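Glyco_hydro_cc domain-containing protein (Blastomyces gilchristii, PDB 6UB0) probably hydrolyses curdlan, a beta-1,3-glucan, as an exo-acting glucanase of glycoside hydrolase family 128, and holds a laminaribiose in its cleft. Local coordinates at residues 7-10 against 14-17; 27-32 against 207-212; 141-146 against 187-192; 44-47 against 51-54. All coordinates share one frame; numbering follows the deposited sequence.

Contact 1 of 4, residues 7-10 against 14-17; sequences LAYN and LLTA. With BGC (beta-D-glucopyranose), chain B.
Leu15 packs on Leu7 and Tyr9 in a buried apolar contact. It joins strand 5-8, the first strand of the TIM-barrel core, to the 3-10 segment in the loop that follows. Only three residues separate the two segments. The chain turns back at once and lays Leu15 on side chains it has just passed. The two methyl groups of Leu15 divide the work. CD2 meets the base of Leu7, 3.6 Å from Leu7 CB, where the two leucine side chains run alongside each other, pointing opposite ways. CD1 rests on one face of the Tyr9 ring as a CH-pi contact. Leu15 CD1 lies 3.9 Å from the Tyr9 ring centroid and 15° off its normal. With chi1 at 65°, the Tyr9 ring is turned in over its own backbone, flanked by N and C, and the Tyr9 and Leu15 side chains cross at about a right angle. The far end of the ring is tied down by a hydrogen bond from Tyr9 OH to Pro33 O. Leu7 also touches Phe23 and Val211. The next residue, Asn10, points its CB away from Leu15 and serves the glycan pocket. Its amide nitrogen has two acceptors. Asn10 ND2 binds Tyr9 O at 3.1 Å, lying above that carbonyl's plane. Asn10 ND2 also donates to O4 of the beta-D-glucopyranose at 3.0 Å, with an N-H...O angle of 150°.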
loop_
_atom_site.group_PDB
_atom_site.type_symbol
_atom_site.label_atom_id
_atom_site.label_comp_id
_atom_site.label_asym_id
_atom_site.label_seq_id
_atom_site.Cartn_x
_atom_site.Cartn_y
_atom_site.Cartn_z
ATOM N N LEU A 7 -4.963 -7.733 1.818
ATOM C CA LEU A 7 -4.592 -8.314 3.136
ATOM C C LEU A 7 -3.131 -7.937 3.406
ATOM O O LEU A 7 -2.236 -8.593 2.874
ATOM C CB LEU A 7 -4.831 -9.820 3.073
ATOM C CG LEU A 7 -6.315 -10.231 2.990
ATOM C CD1 LEU A 7 -6.405 -11.735 2.784
ATOM C CD2 LEU A 7 -7.087 -9.803 4.228
ATOM N N ALA A 8 -2.915 -6.939 4.277
ATOM C CA ALA A 8 -1.596 -6.451 4.722
ATOM C C ALA A 8 -1.196 -7.236 6.001
ATOM O O ALA A 8 -1.874 -7.131 6.997
ATOM C CB ALA A 8 -1.710 -4.978 4.977
ATOM N N TYR A 9 -0.159 -8.072 5.957
ATOM C CA TYR A 9 0.118 -9.008 7.076
ATOM C C TYR A 9 1.593 -9.101 7.428
ATOM O O TYR A 9 2.454 -8.684 6.682
ATOM C CB TYR A 9 -0.277 -10.438 6.704
ATOM C CG TYR A 9 0.498 -11.086 5.600
ATOM C CD1 TYR A 9 0.236 -10.824 4.254
ATOM C CD2 TYR A 9 1.558 -11.939 5.876
ATOM C CE1 TYR A 9 0.915 -11.477 3.248
ATOM C CE2 TYR A 9 2.257 -12.569 4.871
ATOM C CZ TYR A 9 1.967 -12.312 3.556
ATOM O OH TYR A 9 2.675 -12.978 2.616
ATOM N N ASN A 10 1.844 -9.640 8.603
ATOM C CA ASN A 10 3.181 -10.121 9.018
ATOM C C ASN A 10 3.153 -11.658 9.123
ATOM O O ASN A 10 4.013 -12.343 8.497
ATOM C CB ASN A 10 3.607 -9.423 10.310
ATOM C CG ASN A 10 3.999 -7.963 10.166
ATOM O OD1 ASN A 10 4.142 -7.288 11.180
ATOM N ND2 ASN A 10 4.223 -7.465 8.956
ATOM N N LEU A 14 -2.379 -15.994 9.508
ATOM C CA LEU A 14 -3.675 -15.335 9.862
ATOM C C LEU A 14 -4.552 -14.995 8.644
ATOM O O LEU A 14 -5.738 -14.649 8.848
ATOM C CB LEU A 14 -3.391 -14.076 10.667
ATOM C CG LEU A 14 -2.276 -14.206 11.691
ATOM C CD1 LEU A 14 -1.996 -12.861 12.319
ATOM C CD2 LEU A 14 -2.621 -15.237 12.750
ATOM N N LEU A 15 -4.049 -15.127 7.424
ATOM C CA LEU A 15 -4.830 -14.844 6.202
ATOM C C LEU A 15 -5.984 -15.855 6.078
ATOM O O LEU A 15 -7.003 -15.509 5.507
ATOM C CB LEU A 15 -3.902 -14.856 4.987
ATOM C CG LEU A 15 -2.741 -13.864 5.063
ATOM C CD1 LEU A 15 -1.744 -14.097 3.956
ATOM C CD2 LEU A 15 -3.225 -12.441 5.026
ATOM N N THR A 16 -5.853 -17.063 6.633
ATOM C CA THR A 16 -6.961 -18.060 6.632
ATOM C C THR A 16 -8.238 -17.457 7.251
ATOM O O THR A 16 -9.320 -17.719 6.719
ATOM C CB THR A 16 -6.513 -19.382 7.256
ATOM O OG1 THR A 16 -5.778 -20.025 6.209
ATOM C CG2 THR A 16 -7.670 -20.245 7.708
ATOM N N ALA A 17 -8.137 -16.626 8.283
ATOM C CA ALA A 17 -9.316 -16.052 8.966
ATOM C C ALA A 17 -10.143 -15.235 7.970
ATOM O O ALA A 17 -11.315 -15.045 8.230
ATOM C CB ALA A 17 -8.908 -15.242 10.164
HETATM C C2 BGC B . 7.011 -1.645 9.200
HETATM C C3 BGC B . 6.985 -3.037 8.641
HETATM C C4 BGC B . 5.972 -3.806 9.461
HETATM C C5 BGC B . 4.610 -3.082 9.445
HETATM C C6 BGC B . 3.445 -3.616 10.291
HETATM C C1 BGC B . 5.655 -0.997 9.245
HETATM O O2 BGC B . 7.852 -0.907 8.306
HETATM O O3 BGC B . 8.305 -3.655 8.549
HETATM O O4 BGC B . 5.987 -5.102 8.862
HETATM O O5 BGC B . 4.688 -1.756 9.982
HETATM O O6 BGC B . 3.959 -3.837 11.634
#

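Contact 2 of 4, residues 27-32 against 207-212; sequences YNWEPR and ASFFVD. With BGC (beta-D-glucopyranose), chain B; GLC (alpha-D-glucopyranose), chain C.
Trp29 meets Phe209 and Phe210 in an aromatic cluster that forms part of the glycan pocket. From the start its side chain runs along the beta-D-glucopyranose. Trp29 CB lies 3.8 Å from O4 of that sugar, and CG is close to its C3. Further out, Trp29 CD2 is 3.6 Å from the sugar's C5, which sits over the centre of the indole. The sugar thus stacks on the indole face. Tyr27 OH, bonded to Thr175 O, lies over the opposite face. Trp29 NE1 is held by Glu176 OE2. The indole tip reaches the phenylalanines. Trp29 CZ3 is 3.7 Å from Phe210 CD2, the edge of Trp29 directed at the face of Phe210 in an offset edge-to-face pair with planes at 87°. Trp29 CZ2 is 3.8 Å from Phe209 CE1, but there the rings meet rim to rim. A cis peptide bond joins Phe209 to Phe210. C6 of the beta-D-glucopyranose lies over one face of Phe210, and O1 of the alpha-D-glucopyranose is 3.6 Å from Phe209 CE1. The cluster lies at the C-terminal ends of the barrel strands, between the loop after strand 23-27 and the turn from strand 203-208 to helix 211-214, beside strands 5-8 and 172-180.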
loop_
_atom_site.group_PDB
_atom_site.type_symbol
_atom_site.label_atom_id
_atom_site.label_comp_id
_atom_site.label_asym_id
_atom_site.label_seq_id
_atom_site.Cartn_x
_atom_site.Cartn_y
_atom_site.Cartn_z
ATOM N N TYR A 27 0.190 -8.220 0.917
ATOM C CA TYR A 27 1.608 -7.813 1.005
ATOM C C TYR A 27 1.940 -7.838 2.479
ATOM O O TYR A 27 1.017 -7.878 3.279
ATOM C CB TYR A 27 1.838 -6.489 0.258
ATOM C CG TYR A 27 1.669 -5.229 1.057
ATOM C CD1 TYR A 27 0.400 -4.810 1.439
ATOM C CD2 TYR A 27 2.769 -4.462 1.450
ATOM C CE1 TYR A 27 0.239 -3.655 2.206
ATOM C CE2 TYR A 27 2.608 -3.275 2.138
ATOM C CZ TYR A 27 1.346 -2.882 2.544
ATOM O OH TYR A 27 1.135 -1.762 3.327
ATOM N N ASN A 28 3.217 -7.808 2.755
ATOM C CA ASN A 28 3.766 -7.956 4.103
ATOM C C ASN A 28 4.964 -7.048 4.323
ATOM O O ASN A 28 5.769 -7.377 5.214
ATOM C CB ASN A 28 4.190 -9.400 4.324
ATOM C CG ASN A 28 5.288 -9.925 3.431
ATOM O OD1 ASN A 28 5.685 -9.319 2.430
ATOM N ND2 ASN A 28 5.795 -11.066 3.830
ATOM N N TRP A 29 5.047 -5.949 3.579
ATOM C CA TRP A 29 6.155 -4.966 3.718
ATOM C C TRP A 29 7.511 -5.624 3.498
ATOM O O TRP A 29 8.529 -5.014 3.927
ATOM C CB TRP A 29 6.114 -4.357 5.117
ATOM C CG TRP A 29 4.935 -3.494 5.427
ATOM C CD1 TRP A 29 4.826 -2.170 5.161
ATOM C CD2 TRP A 29 3.701 -3.886 6.065
ATOM N NE1 TRP A 29 3.616 -1.705 5.575
ATOM C CE2 TRP A 29 2.905 -2.728 6.137
ATOM C CE3 TRP A 29 3.198 -5.084 6.567
ATOM C CZ2 TRP A 29 1.616 -2.713 6.659
ATOM C CZ3 TRP A 29 1.928 -5.066 7.134
ATOM C CH2 TRP A 29 1.174 -3.897 7.225
ATOM N N GLU A 30 7.559 -6.815 2.884
ATOM C CA GLU A 30 8.810 -7.542 2.644
ATOM C C GLU A 30 8.879 -7.806 1.155
ATOM O O GLU A 30 7.869 -7.680 0.455
ATOM C CB GLU A 30 8.871 -8.888 3.367
ATOM C CG GLU A 30 8.882 -8.780 4.867
ATOM C CD GLU A 30 10.124 -8.089 5.369
ATOM O OE1 GLU A 30 11.172 -8.146 4.666
ATOM O OE2 GLU A 30 10.021 -7.466 6.443
ATOM N N PRO A 31 10.066 -8.212 0.665
ATOM C CA PRO A 31 10.207 -8.632 -0.731
ATOM C C PRO A 31 9.743 -10.084 -1.014
ATOM O O PRO A 31 9.539 -10.423 -2.189
ATOM C CB PRO A 31 11.725 -8.413 -0.929
ATOM C CG PRO A 31 12.323 -8.821 0.410
ATOM C CD PRO A 31 11.353 -8.216 1.402
ATOM N N ARG A 32 9.653 -10.942 0.002
ATOM C CA ARG A 32 9.311 -12.389 -0.168
ATOM C C ARG A 32 8.084 -12.647 0.694
ATOM O O ARG A 32 7.887 -11.923 1.650
ATOM C CB ARG A 32 10.453 -13.321 0.266
ATOM C CG ARG A 32 11.733 -13.168 -0.539
ATOM C CD ARG A 32 12.045 -14.331 -1.463
ATOM N NE ARG A 32 13.196 -13.985 -2.308
ATOM C CZ ARG A 32 13.618 -14.687 -3.360
ATOM N NH1 ARG A 32 12.998 -15.796 -3.722
ATOM N NH2 ARG A 32 14.662 -14.264 -4.058
ATOM N N ALA A 207 -5.709 -1.513 1.422
ATOM C CA ALA A 207 -5.535 -2.444 2.558
ATOM C C ALA A 207 -5.691 -1.685 3.867
ATOM O O ALA A 207 -4.916 -0.740 4.164
ATOM C CB ALA A 207 -4.203 -3.115 2.510
ATOM N N SER A 208 -6.659 -2.084 4.663
ATOM C CA SER A 208 -6.760 -1.595 6.049
ATOM C C SER A 208 -5.570 -2.107 6.824
ATOM O O SER A 208 -5.045 -3.208 6.487
ATOM C CB SER A 208 -8.036 -2.005 6.720
ATOM O OG SER A 208 -8.552 -0.887 7.420
ATOM N N PHE A 209 -5.154 -1.322 7.818
ATOM C CA PHE A 209 -3.927 -1.601 8.587
ATOM C C PHE A 209 -4.298 -2.234 9.931
ATOM O O PHE A 209 -4.799 -1.547 10.782
ATOM C CB PHE A 209 -3.134 -0.301 8.771
ATOM C CG PHE A 209 -1.884 -0.451 9.580
ATOM C CD1 PHE A 209 -0.679 -0.828 9.003
ATOM C CD2 PHE A 209 -1.902 -0.203 10.955
ATOM C CE1 PHE A 209 0.474 -0.928 9.755
ATOM C CE2 PHE A 209 -0.743 -0.336 11.702
ATOM C CZ PHE A 209 0.446 -0.673 11.117
ATOM N N PHE A 210 -4.036 -3.521 10.172
ATOM C CA PHE A 210 -3.651 -4.554 9.223
ATOM C C PHE A 210 -4.128 -5.915 9.764
ATOM O O PHE A 210 -4.671 -5.966 10.900
ATOM C CB PHE A 210 -2.148 -4.595 9.002
ATOM C CG PHE A 210 -1.205 -4.886 10.170
ATOM C CD1 PHE A 210 -1.213 -4.140 11.328
ATOM C CD2 PHE A 210 -0.283 -5.905 10.042
ATOM C CE1 PHE A 210 -0.329 -4.423 12.342
ATOM C CE2 PHE A 210 0.611 -6.182 11.063
ATOM C CZ PHE A 210 0.587 -5.430 12.197
ATOM N N VAL A 211 -3.926 -6.973 8.995
ATOM C CA VAL A 211 -4.455 -8.339 9.306
ATOM C C VAL A 211 -4.093 -8.698 10.757
ATOM O O VAL A 211 -4.962 -9.109 11.546
ATOM C CB VAL A 211 -3.888 -9.358 8.300
ATOM C CG1 VAL A 211 -3.957 -10.780 8.846
ATOM C CG2 VAL A 211 -4.558 -9.196 6.950
ATOM N N ASP A 212 -2.831 -8.539 11.136
ATOM C CA ASP A 212 -2.355 -9.093 12.427
ATOM C C ASP A 212 -3.052 -8.373 13.573
ATOM O O ASP A 212 -3.015 -8.926 14.671
ATOM C CB ASP A 212 -0.838 -9.041 12.597
ATOM C CG ASP A 212 -0.127 -9.803 11.500
ATOM O OD1 ASP A 212 -0.507 -9.596 10.337
ATOM O OD2 ASP A 212 0.792 -10.621 11.814
HETATM C C2 BGC B . 7.011 -1.645 9.200
HETATM C C3 BGC B . 6.985 -3.037 8.641
HETATM C C4 BGC B . 5.972 -3.806 9.461
HETATM C C5 BGC B . 4.610 -3.082 9.445
HETATM C C6 BGC B . 3.445 -3.616 10.291
HETATM C C1 BGC B . 5.655 -0.997 9.245
HETATM O O2 BGC B . 7.852 -0.907 8.306
HETATM O O3 BGC B . 8.305 -3.655 8.549
HETATM O O4 BGC B . 5.987 -5.102 8.862
HETATM O O5 BGC B . 4.688 -1.756 9.982
HETATM O O6 BGC B . 3.959 -3.837 11.634
HETATM C C1 GLC C . 3.214 3.025 9.435
HETATM C C2 GLC C . 4.418 2.144 9.071
HETATM C C3 GLC C . 4.600 1.015 10.086
HETATM C C4 GLC C . 4.606 1.608 11.521
HETATM C C5 GLC C . 3.442 2.533 11.755
HETATM C C6 GLC C . 3.375 3.185 13.151
HETATM O O1 GLC C . 1.974 2.304 9.504
HETATM O O2 GLC C . 4.391 1.520 7.765
HETATM O O3 GLC C . 5.799 0.304 9.780
HETATM O O4 GLC C . 4.436 0.569 12.425
HETATM O O5 GLC C . 3.498 3.552 10.756
HETATM O O6 GLC C . 4.705 3.369 13.540
#

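Contact 3 of 4, residues 141-146 against 187-192; sequences VHWHGP and VNFLKE. With GLC (alpha-D-glucopyranose), chain C.
Trp143 and Phe189 both carry CG anti to the backbone N, with chi1 -175° and 173°. Each ring is thereby extended from its backbone toward the other. They meet at their outer rims. Trp143 CZ3 lies 3.5 Å from Phe189 CZ and 3.6 Å from Phe189 CE2. The planes are only 12° apart, yet the ring centroids are 5.8 Å apart and neither ring lies over the other. The pair is therefore nearly parallel but not stacked. Gly145 N lies over one face of Trp143, toward its rim. The indole nitrogen is fixed separately, by a hydrogen bond from Trp143 NE1 to Asp152 OD2. In the TIM barrel this joins strand 138-146 to helix 183-199 of the outer layer. Strand 172-180 runs beside strand 138-146 and leads into that helix, and its Phe177 touches Phe189. Phe189 also packs on Val150 of helix 150-166. Side chains alternate along the strand. Trp143 faces the helix, whereas His142 and His144 belong to the glycan pocket. His144 NE2 comes within 3.0 Å of O1 of the alpha-D-glucopyranose and is hydrogen-bonded to Glu176 OE1. His144 ND1 is bonded to Glu178 OE1, a second grip that fixes the rotation of the ring. His142 ND1 is bonded to Glu75 OE2, and His142 CE1 lies 4.0 Å from O2 of the same sugar.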
loop_
_atom_site.group_PDB
_atom_site.type_symbol
_atom_site.label_atom_id
_atom_site.label_comp_id
_atom_site.label_asym_id
_atom_site.label_seq_id
_atom_site.Cartn_x
_atom_site.Cartn_y
_atom_site.Cartn_z
ATOM N N VAL A 141 0.044 5.285 -1.056
ATOM C CA VAL A 141 -0.078 6.246 0.082
ATOM C C VAL A 141 -0.647 5.563 1.337
ATOM O O VAL A 141 -1.295 4.495 1.252
ATOM C CB VAL A 141 -1.005 7.415 -0.311
ATOM C CG1 VAL A 141 -0.478 8.142 -1.568
ATOM C CG2 VAL A 141 -2.440 6.927 -0.438
ATOM N N HIS A 142 -0.458 6.197 2.477
ATOM C CA HIS A 142 -0.916 5.697 3.788
ATOM C C HIS A 142 -1.693 6.771 4.543
ATOM O O HIS A 142 -1.193 7.891 4.502
ATOM C CB HIS A 142 0.248 5.426 4.680
ATOM C CG HIS A 142 1.112 4.308 4.276
ATOM N ND1 HIS A 142 2.254 4.063 4.919
ATOM C CD2 HIS A 142 0.997 3.393 3.289
ATOM C CE1 HIS A 142 2.818 2.983 4.427
ATOM N NE2 HIS A 142 2.080 2.545 3.397
ATOM N N TRP A 143 -2.765 6.439 5.293
ATOM C CA TRP A 143 -3.461 7.405 6.166
ATOM C C TRP A 143 -3.776 6.745 7.521
ATOM O O TRP A 143 -4.419 5.675 7.502
ATOM C CB TRP A 143 -4.706 7.963 5.472
ATOM C CG TRP A 143 -5.340 9.029 6.299
ATOM C CD1 TRP A 143 -5.034 10.359 6.310
ATOM C CD2 TRP A 143 -6.297 8.827 7.342
ATOM N NE1 TRP A 143 -5.817 11.015 7.231
ATOM C CE2 TRP A 143 -6.596 10.097 7.886
ATOM C CE3 TRP A 143 -6.951 7.704 7.844
ATOM C CZ2 TRP A 143 -7.541 10.252 8.891
ATOM C CZ3 TRP A 143 -7.893 7.863 8.837
ATOM C CH2 TRP A 143 -8.175 9.125 9.367
ATOM N N HIS A 144 -3.226 7.275 8.623
ATOM C CA HIS A 144 -3.548 6.868 10.010
ATOM C C HIS A 144 -4.077 8.104 10.743
ATOM O O HIS A 144 -3.544 9.197 10.559
ATOM C CB HIS A 144 -2.350 6.324 10.773
ATOM C CG HIS A 144 -1.734 5.105 10.166
ATOM N ND1 HIS A 144 -1.713 3.882 10.836
ATOM C CD2 HIS A 144 -1.092 4.920 8.998
ATOM C CE1 HIS A 144 -1.106 2.986 10.092
ATOM N NE2 HIS A 144 -0.736 3.592 8.959
ATOM N N GLY A 145 -5.092 7.913 11.562
ATOM C CA GLY A 145 -5.719 9.043 12.248
ATOM C C GLY A 145 -6.947 8.558 12.989
ATOM O O GLY A 145 -7.427 7.444 12.736
ATOM N N PRO A 146 -7.434 9.362 13.957
ATOM C CA PRO A 146 -8.668 9.007 14.636
ATOM C C PRO A 146 -9.806 8.595 13.530
ATOM O O PRO A 146 -9.723 9.175 12.513
ATOM C CB PRO A 146 -8.952 10.265 15.480
ATOM C CG PRO A 146 -7.582 10.844 15.729
ATOM C CD PRO A 146 -6.843 10.616 14.431
ATOM N N VAL A 187 -15.055 0.002 13.435
ATOM C CA VAL A 187 -16.074 -0.542 12.495
ATOM C C VAL A 187 -16.648 0.629 11.633
ATOM O O VAL A 187 -16.789 0.518 10.378
ATOM C CB VAL A 187 -17.129 -1.400 13.228
ATOM C CG1 VAL A 187 -18.264 -1.822 12.310
ATOM C CG2 VAL A 187 -16.502 -2.629 13.878
ATOM N N ASN A 188 -17.319 1.611 12.390
ATOM C CA ASN A 188 -18.140 2.678 11.740
ATOM C C ASN A 188 -17.333 3.358 10.632
ATOM O O ASN A 188 -17.888 3.649 9.533
ATOM C CB ASN A 188 -18.650 3.685 12.777
ATOM C CG ASN A 188 -19.917 3.219 13.461
ATOM O OD1 ASN A 188 -20.139 2.012 13.631
ATOM N ND2 ASN A 188 -20.762 4.168 13.842
ATOM N N PHE A 189 -16.043 3.542 10.895
ATOM C CA PHE A 189 -15.081 4.172 9.959
ATOM C C PHE A 189 -15.071 3.323 8.674
ATOM O O PHE A 189 -15.292 3.854 7.542
ATOM C CB PHE A 189 -13.757 4.320 10.707
ATOM C CG PHE A 189 -12.604 4.785 9.864
ATOM C CD1 PHE A 189 -11.772 3.850 9.264
ATOM C CD2 PHE A 189 -12.329 6.132 9.678
ATOM C CE1 PHE A 189 -10.725 4.256 8.458
ATOM C CE2 PHE A 189 -11.246 6.533 8.902
ATOM C CZ PHE A 189 -10.444 5.589 8.302
ATOM N N LEU A 190 -14.924 2.004 8.832
ATOM C CA LEU A 190 -14.861 1.083 7.655
ATOM C C LEU A 190 -16.189 1.143 6.886
ATOM O O LEU A 190 -16.191 1.081 5.617
ATOM C CB LEU A 190 -14.550 -0.347 8.122
ATOM C CG LEU A 190 -13.114 -0.583 8.603
ATOM C CD1 LEU A 190 -12.983 -1.926 9.291
ATOM C CD2 LEU A 190 -12.136 -0.459 7.436
ATOM N N LYS A 191 -17.301 1.280 7.600
ATOM C CA LYS A 191 -18.633 1.452 6.954
ATOM C C LYS A 191 -18.682 2.681 6.034
ATOM O O LYS A 191 -19.423 2.606 5.024
ATOM C CB LYS A 191 -19.745 1.593 7.995
ATOM C CG LYS A 191 -19.925 0.368 8.871
ATOM C CD LYS A 191 -21.259 0.345 9.580
ATOM C CE LYS A 191 -21.507 -0.958 10.311
ATOM N NZ LYS A 191 -22.882 -1.435 10.061
ATOM N N GLU A 192 -17.968 3.763 6.367
ATOM C CA GLU A 192 -17.953 5.011 5.562
ATOM C C GLU A 192 -16.941 4.881 4.405
ATOM O O GLU A 192 -17.316 5.135 3.226
ATOM C CB GLU A 192 -17.645 6.181 6.513
ATOM C CG GLU A 192 -17.454 7.545 5.859
ATOM C CD GLU A 192 -18.660 8.183 5.201
ATOM O OE1 GLU A 192 -19.786 7.977 5.696
ATOM O OE2 GLU A 192 -18.462 8.908 4.206
HETATM C C1 GLC C . 3.214 3.025 9.435
HETATM C C2 GLC C . 4.418 2.144 9.071
HETATM C C3 GLC C . 4.600 1.015 10.086
HETATM C C4 GLC C . 4.606 1.608 11.521
HETATM C C5 GLC C . 3.442 2.533 11.755
HETATM C C6 GLC C . 3.375 3.185 13.151
HETATM O O1 GLC C . 1.974 2.304 9.504
HETATM O O2 GLC C . 4.391 1.520 7.765
HETATM O O3 GLC C . 5.799 0.304 9.780
HETATM O O4 GLC C . 4.436 0.569 12.425
HETATM O O5 GLC C . 3.498 3.552 10.756
HETATM O O6 GLC C . 4.705 3.369 13.540
#

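Contact 4 of 4, residues 44-47 against 51-54; sequences PMLW and GYGS. With BGC (beta-D-glucopyranose), chain B.
Leu46 meets Gly51 and Tyr52 within a beta-alpha connection of the TIM barrel, where the chain passes from strand 41-42 to helix 52-64. The contact is small and apolar, and one methyl group makes it. Leu46 CD1 lies 3.9 Å from Gly51 C and 4.0 Å from Gly51 O. Gly51 has no side chain, and the methyl rests directly on its backbone. The same Leu46 CD1 is 4.1 Å from Tyr52 CD1, which it meets at the ring edge, near the ring plane. Chi1 of -177° swings Leu46 CG away from its own N, and chi2 of 45° then turns CD1 toward the start of the helix. There Ser54 N is bonded to Gly51 O at 3.2 Å, a bond from residue i+3 back to residue i. Other residues pack beside the contact. Tyr52 stacks with Tyr96 of helix 86-96, and Leu46 touches both Tyr96 and Phe73. Backbone hydrogen bonds link Leu46 to Leu71 and Trp47 to Asn74. Trp47, next to Leu46, takes no real part in the packing but turns its indole into the glycan pocket. Arg50 makes a cation-pi contact with it. The sugar lies off the edge of the indole, not under a face. Trp47 NE1 donates to O2 of the beta-D-glucopyranose, in the ring plane, at 3.0 Å and with an N-H...O angle of 157°.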
loop_
_atom_site.group_PDB
_atom_site.type_symbol
_atom_site.label_atom_id
_atom_site.label_comp_id
_atom_site.label_asym_id
_atom_site.label_seq_id
_atom_site.Cartn_x
_atom_site.Cartn_y
_atom_site.Cartn_z
ATOM N N PRO A 44 5.295 -8.171 -3.985
ATOM C CA PRO A 44 6.572 -7.893 -3.332
ATOM C C PRO A 44 6.783 -6.397 -3.100
ATOM O O PRO A 44 6.275 -5.599 -3.898
ATOM C CB PRO A 44 7.602 -8.465 -4.324
ATOM C CG PRO A 44 6.811 -9.452 -5.125
ATOM C CD PRO A 44 5.433 -8.845 -5.264
ATOM N N MET A 45 7.457 -6.073 -1.987
ATOM C CA MET A 45 7.888 -4.688 -1.669
ATOM C C MET A 45 9.409 -4.581 -1.549
ATOM O O MET A 45 10.029 -5.342 -0.816
ATOM C CB MET A 45 7.190 -4.168 -0.419
ATOM C CG MET A 45 7.824 -2.860 0.066
ATOM S SD MET A 45 7.047 -2.180 1.533
ATOM C CE MET A 45 5.682 -1.262 0.838
ATOM N N LEU A 46 9.959 -3.602 -2.261
ATOM C CA LEU A 46 11.283 -2.993 -1.971
ATOM C C LEU A 46 11.107 -1.930 -0.882
ATOM O O LEU A 46 10.691 -0.864 -1.189
ATOM C CB LEU A 46 11.855 -2.391 -3.254
ATOM C CG LEU A 46 13.257 -1.808 -3.094
ATOM C CD1 LEU A 46 14.112 -2.781 -2.315
ATOM C CD2 LEU A 46 13.894 -1.475 -4.462
ATOM N N TRP A 47 11.354 -2.291 0.363
ATOM C CA TRP A 47 10.986 -1.496 1.565
ATOM C C TRP A 47 11.829 -0.225 1.640
ATOM O O TRP A 47 11.320 0.801 2.096
ATOM C CB TRP A 47 11.187 -2.378 2.789
ATOM C CG TRP A 47 10.756 -1.742 4.065
ATOM C CD1 TRP A 47 9.530 -1.825 4.655
ATOM C CD2 TRP A 47 11.543 -0.855 4.877
ATOM N NE1 TRP A 47 9.527 -1.132 5.830
ATOM C CE2 TRP A 47 10.733 -0.488 5.965
ATOM C CE3 TRP A 47 12.857 -0.361 4.808
ATOM C CZ2 TRP A 47 11.213 0.348 6.983
ATOM C CZ3 TRP A 47 13.318 0.476 5.806
ATOM C CH2 TRP A 47 12.499 0.825 6.873
ATOM N N GLY A 51 17.033 -3.542 1.522
ATOM C CA GLY A 51 16.547 -4.604 0.610
ATOM C C GLY A 51 17.230 -4.591 -0.751
ATOM O O GLY A 51 16.949 -5.518 -1.540
ATOM N N TYR A 52 18.083 -3.586 -1.027
ATOM C CA TYR A 52 18.725 -3.360 -2.346
ATOM C C TYR A 52 19.541 -4.592 -2.726
ATOM O O TYR A 52 19.473 -5.034 -3.911
ATOM C CB TYR A 52 19.650 -2.145 -2.309
ATOM C CG TYR A 52 18.965 -0.809 -2.226
ATOM C CD1 TYR A 52 17.585 -0.679 -2.277
ATOM C CD2 TYR A 52 19.718 0.345 -2.124
ATOM C CE1 TYR A 52 16.970 0.559 -2.230
ATOM C CE2 TYR A 52 19.124 1.594 -2.066
ATOM C CZ TYR A 52 17.747 1.706 -2.100
ATOM O OH TYR A 52 17.204 2.955 -2.073
ATOM N N GLY A 53 20.207 -5.159 -1.722
ATOM C CA GLY A 53 21.033 -6.368 -1.805
ATOM C C GLY A 53 20.352 -7.517 -2.519
ATOM O O GLY A 53 21.027 -8.161 -3.297
ATOM N N SER A 54 19.067 -7.781 -2.249
ATOM C CA SER A 54 18.346 -8.992 -2.733
ATOM C C SER A 54 17.283 -8.646 -3.783
ATOM O O SER A 54 16.701 -9.570 -4.393
ATOM C CB SER A 54 17.759 -9.761 -1.578
ATOM O OG SER A 54 16.671 -9.065 -1.018
HETATM C C2 BGC B . 7.011 -1.645 9.200
HETATM C C3 BGC B . 6.985 -3.037 8.641
HETATM C C4 BGC B . 5.972 -3.806 9.461
HETATM C C5 BGC B . 4.610 -3.082 9.445
HETATM C C6 BGC B . 3.445 -3.616 10.291
HETATM C C1 BGC B . 5.655 -0.997 9.245
HETATM O O2 BGC B . 7.852 -0.907 8.306
HETATM O O3 BGC B . 8.305 -3.655 8.549
HETATM O O4 BGC B . 5.987 -5.102 8.862
HETATM O O5 BGC B . 4.688 -1.756 9.982
HETATM O O6 BGC B . 3.959 -3.837 11.634
#

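In the fold
All four contacts lie in one TIM-barrel core and bring residues to one glycan cleft. Along the chain contact 1 comes first. Contact 2 then closes a long loop, with contacts 4 and 3 nested inside it in that order. Contact 2 touches each of the others, its centre about 8 Å from that of contact 1, 14 Å from contact 4 and 16 Å from contact 3. Contacts 3 and 4 lie on opposite sides of the chain's centre, their centres about 28 Å apart. Contacts 2 and 3 reach the same five-stranded parallel sheet, through strands 203-208 and 138-146, and helix 183-199 leads into strand 203-208. Distant parts of the barrel rim thus share one laminaribiose.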